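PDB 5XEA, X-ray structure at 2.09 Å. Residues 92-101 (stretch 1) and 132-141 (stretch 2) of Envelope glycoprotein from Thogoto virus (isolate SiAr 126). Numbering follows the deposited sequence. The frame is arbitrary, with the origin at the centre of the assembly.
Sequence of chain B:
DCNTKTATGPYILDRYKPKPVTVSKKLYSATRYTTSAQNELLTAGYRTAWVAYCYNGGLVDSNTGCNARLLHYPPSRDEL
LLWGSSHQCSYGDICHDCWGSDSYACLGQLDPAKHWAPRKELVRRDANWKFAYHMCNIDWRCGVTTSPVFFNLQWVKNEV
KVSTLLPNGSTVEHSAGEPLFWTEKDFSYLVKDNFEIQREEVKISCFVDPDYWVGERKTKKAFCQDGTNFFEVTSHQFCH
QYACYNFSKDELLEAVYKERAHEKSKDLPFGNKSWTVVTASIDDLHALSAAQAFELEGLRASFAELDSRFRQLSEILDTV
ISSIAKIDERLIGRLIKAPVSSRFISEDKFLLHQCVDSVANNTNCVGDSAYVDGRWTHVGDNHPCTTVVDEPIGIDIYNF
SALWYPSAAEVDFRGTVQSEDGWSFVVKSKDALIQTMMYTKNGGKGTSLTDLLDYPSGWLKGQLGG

Stretch 1 92-101: GDICHDCWGS
Stretch 2 132-141: AYHMCNIDWR

How does the contact begin on stretch 2? Ala-132 does not reach stretch 1. Tyr-133 (phi/psi -136/164, chi1 m) is extended, and the chain beyond it runs antiparallel to stretch 1. It offers its ring face to the edge of Trp-99 (chi1 p): the centroids of the Trp-99 six-membered ring and the Tyr-133 ring lie 5.1 Å apart, planes at 75°. Gly-100 N donates to His-134 O at 3.1 Å; positive phi (64/-140) suits glycine there.

What sets the register next? Met-135 (chi t, t, m) pairs with Trp-99, CA to CA 4.1 Å, and packs its CE 3.7 Å from Trp-99 CB. Cys-136 (chi1 t) pairs with Cys-98 (chi1 m) on the other face: Cys-136 N reaches Cys-98 O at 2.8 Å, and Cys-98 N reaches Cys-136 O at 3.0 Å.

How is the bulge bridged? The register shifts by one where stretch 1 turns at His-96 and Asp-97 (52/47). Buried Asn-137 (chi1 m), an amide able to donate and accept, receives Asp-97 N at OD1 and gives ND2 to Asp-97 OD1, both 2.9 Å.

What closes the far end? Ile-138 (m, t) pairs with Cys-95: Cys-95 N to Ile-138 O 2.8 Å, Ile-138 N to Cys-95 O 2.9 Å. Their buried, apolar side chains share the face of Cys-98 and Cys-136, Cys-95 CB 4.1 Å from Ile-138 CB. Trp-140 (chi1 m, chi2 80°) donates NE1 to Asp-93 O at 2.9 Å, its face covered by Gly-92 CA; an ideal CB there would clash with Trp-140 CZ2.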

# COMPACT_ATOMS: atom_id res chain seq x y z
N GLY B 92 27.94 31.70 13.15
CA GLY B 92 29.03 32.49 13.69
C GLY B 92 29.83 33.21 12.63
O GLY B 92 29.50 33.20 11.44
N ASP B 93 30.91 33.87 13.07
CA ASP B 93 31.81 34.52 12.14
C ASP B 93 32.55 33.49 11.30
O ASP B 93 32.87 32.39 11.77
CB ASP B 93 32.83 35.40 12.89
CG ASP B 93 32.18 36.61 13.55
OD1 ASP B 93 31.28 37.22 12.92
OD2 ASP B 93 32.56 36.93 14.70
N ILE B 94 32.83 33.85 10.05
CA ILE B 94 33.57 32.98 9.15
C ILE B 94 34.97 33.55 8.96
O ILE B 94 35.19 34.76 9.06
CB ILE B 94 32.87 32.78 7.79
CG1 ILE B 94 33.38 33.75 6.74
CG2 ILE B 94 31.30 32.83 7.93
CD1 ILE B 94 33.81 33.07 5.45
N CYS B 95 35.93 32.66 8.73
CA CYS B 95 37.33 33.02 8.58
C CYS B 95 37.85 32.34 7.34
O CYS B 95 37.82 31.10 7.26
CB CYS B 95 38.17 32.58 9.80
SG CYS B 95 37.99 33.60 11.25
N HIS B 96 38.30 33.13 6.38
CA HIS B 96 38.94 32.60 5.18
C HIS B 96 40.44 32.85 5.28
O HIS B 96 40.89 34.00 5.18
CB HIS B 96 38.36 33.27 3.94
CG HIS B 96 38.79 32.62 2.67
ND1 HIS B 96 39.92 33.00 1.98
CD2 HIS B 96 38.24 31.61 1.95
CE1 HIS B 96 40.05 32.26 0.90
NE2 HIS B 96 39.05 31.41 0.86
N ASP B 97 41.21 31.77 5.45
CA ASP B 97 42.68 31.82 5.39
C ASP B 97 43.22 32.92 6.31
O ASP B 97 44.06 33.73 5.92
CB ASP B 97 43.16 32.01 3.95
CG ASP B 97 43.09 30.71 3.11
OD1 ASP B 97 42.50 29.72 3.59
OD2 ASP B 97 43.63 30.67 1.97
N CYS B 98 42.71 32.96 7.53
CA CYS B 98 43.15 33.93 8.53
C CYS B 98 44.43 33.40 9.18
O CYS B 98 44.39 32.43 9.95
CB CYS B 98 42.08 34.15 9.59
SG CYS B 98 40.53 34.87 8.95
N TRP B 99 45.55 34.02 8.87
CA TRP B 99 46.85 33.54 9.32
C TRP B 99 47.46 34.52 10.31
O TRP B 99 47.00 35.65 10.48
CB TRP B 99 47.80 33.30 8.14
CG TRP B 99 48.06 34.49 7.29
CD1 TRP B 99 47.37 34.88 6.18
CD2 TRP B 99 49.12 35.45 7.46
NE1 TRP B 99 47.93 36.02 5.65
CE2 TRP B 99 49.00 36.40 6.42
CE3 TRP B 99 50.15 35.61 8.39
CZ2 TRP B 99 49.88 37.48 6.28
CZ3 TRP B 99 51.02 36.69 8.26
CH2 TRP B 99 50.88 37.61 7.21
N GLY B 100 48.51 34.05 10.98
CA GLY B 100 49.18 34.88 11.97
C GLY B 100 48.25 35.19 13.12
O GLY B 100 47.46 34.34 13.57
N SER B 101 48.30 36.43 13.60
CA SER B 101 47.51 36.79 14.77
C SER B 101 46.01 36.62 14.53
O SER B 101 45.27 36.40 15.49
CB SER B 101 47.82 38.22 15.20
OG SER B 101 47.75 39.07 14.08
N ALA B 132 55.70 29.10 8.47
CA ALA B 132 56.06 29.55 9.81
C ALA B 132 54.95 30.33 10.47
O ALA B 132 55.21 31.09 11.42
CB ALA B 132 57.36 30.39 9.81
N TYR B 133 53.71 30.15 10.02
CA TYR B 133 52.56 30.75 10.67
C TYR B 133 51.42 29.74 10.77
O TYR B 133 51.39 28.71 10.07
CB TYR B 133 52.04 31.98 9.91
CG TYR B 133 52.94 33.20 9.99
CD1 TYR B 133 52.71 34.19 10.94
CD2 TYR B 133 54.00 33.36 9.10
CE1 TYR B 133 53.52 35.31 11.02
CE2 TYR B 133 54.81 34.48 9.16
CZ TYR B 133 54.57 35.45 10.13
OH TYR B 133 55.37 36.56 10.20
N HIS B 134 50.47 30.07 11.63
CA HIS B 134 49.23 29.33 11.76
C HIS B 134 48.19 29.87 10.78
O HIS B 134 48.23 31.05 10.39
CB HIS B 134 48.68 29.45 13.17
CG HIS B 134 49.58 28.88 14.21
ND1 HIS B 134 49.38 27.63 14.76
CD2 HIS B 134 50.70 29.37 14.79
CE1 HIS B 134 50.34 27.38 15.64
NE2 HIS B 134 51.14 28.42 15.68
N MET B 135 47.26 29.01 10.38
CA MET B 135 46.21 29.46 9.48
C MET B 135 44.88 28.87 9.93
O MET B 135 44.81 27.70 10.32
CB MET B 135 46.53 29.11 8.03
CG MET B 135 45.60 29.84 7.04
SD MET B 135 46.14 29.71 5.34
CE MET B 135 47.41 30.98 5.32
N CYS B 136 43.85 29.71 9.92
CA CYS B 136 42.55 29.43 10.49
C CYS B 136 41.50 29.53 9.39
O CYS B 136 41.46 30.51 8.64
CB CYS B 136 42.24 30.40 11.64
SG CYS B 136 40.56 30.34 12.34
N ASN B 137 40.67 28.50 9.27
CA ASN B 137 39.50 28.58 8.41
C ASN B 137 38.29 28.17 9.22
O ASN B 137 38.30 27.11 9.86
CB ASN B 137 39.64 27.69 7.16
CG ASN B 137 40.33 28.41 6.01
OD1 ASN B 137 39.73 29.26 5.35
ND2 ASN B 137 41.60 28.06 5.77
N ILE B 138 37.27 29.03 9.24
CA ILE B 138 35.99 28.71 9.86
C ILE B 138 34.87 29.02 8.88
O ILE B 138 34.83 30.10 8.28
CB ILE B 138 35.76 29.52 11.15
CG1 ILE B 138 36.94 29.39 12.11
CG2 ILE B 138 34.43 29.11 11.82
CD1 ILE B 138 36.72 30.17 13.38
N ASP B 139 33.92 28.08 8.75
CA ASP B 139 32.68 28.36 8.02
C ASP B 139 31.54 27.62 8.69
O ASP B 139 31.74 26.73 9.53
CB ASP B 139 32.81 28.00 6.53
CG ASP B 139 31.76 28.71 5.65
OD1 ASP B 139 30.98 29.55 6.19
OD2 ASP B 139 31.72 28.43 4.43
N TRP B 140 30.32 28.02 8.34
CA TRP B 140 29.14 27.56 9.06
C TRP B 140 28.11 27.02 8.08
O TRP B 140 28.04 27.44 6.93
CB TRP B 140 28.51 28.71 9.88
CG TRP B 140 29.37 29.15 11.01
CD1 TRP B 140 30.46 29.99 10.93
CD2 TRP B 140 29.27 28.75 12.37
NE1 TRP B 140 31.02 30.15 12.17
CE2 TRP B 140 30.33 29.38 13.07
CE3 TRP B 140 28.39 27.92 13.08
CZ2 TRP B 140 30.52 29.22 14.45
CZ3 TRP B 140 28.58 27.74 14.43
CH2 TRP B 140 29.64 28.40 15.11
N ARG B 141 27.29 26.09 8.57
CA ARG B 141 26.05 25.72 7.91
C ARG B 141 24.93 25.80 8.93
O ARG B 141 25.13 25.57 10.12
CB ARG B 141 26.09 24.31 7.30
CG ARG B 141 26.06 23.18 8.33
CD ARG B 141 26.54 21.85 7.74
NE ARG B 141 25.77 21.52 6.53
CZ ARG B 141 24.77 20.63 6.49
NH1 ARG B 141 24.41 19.97 7.58
NH2 ARG B 141 24.14 20.41 5.35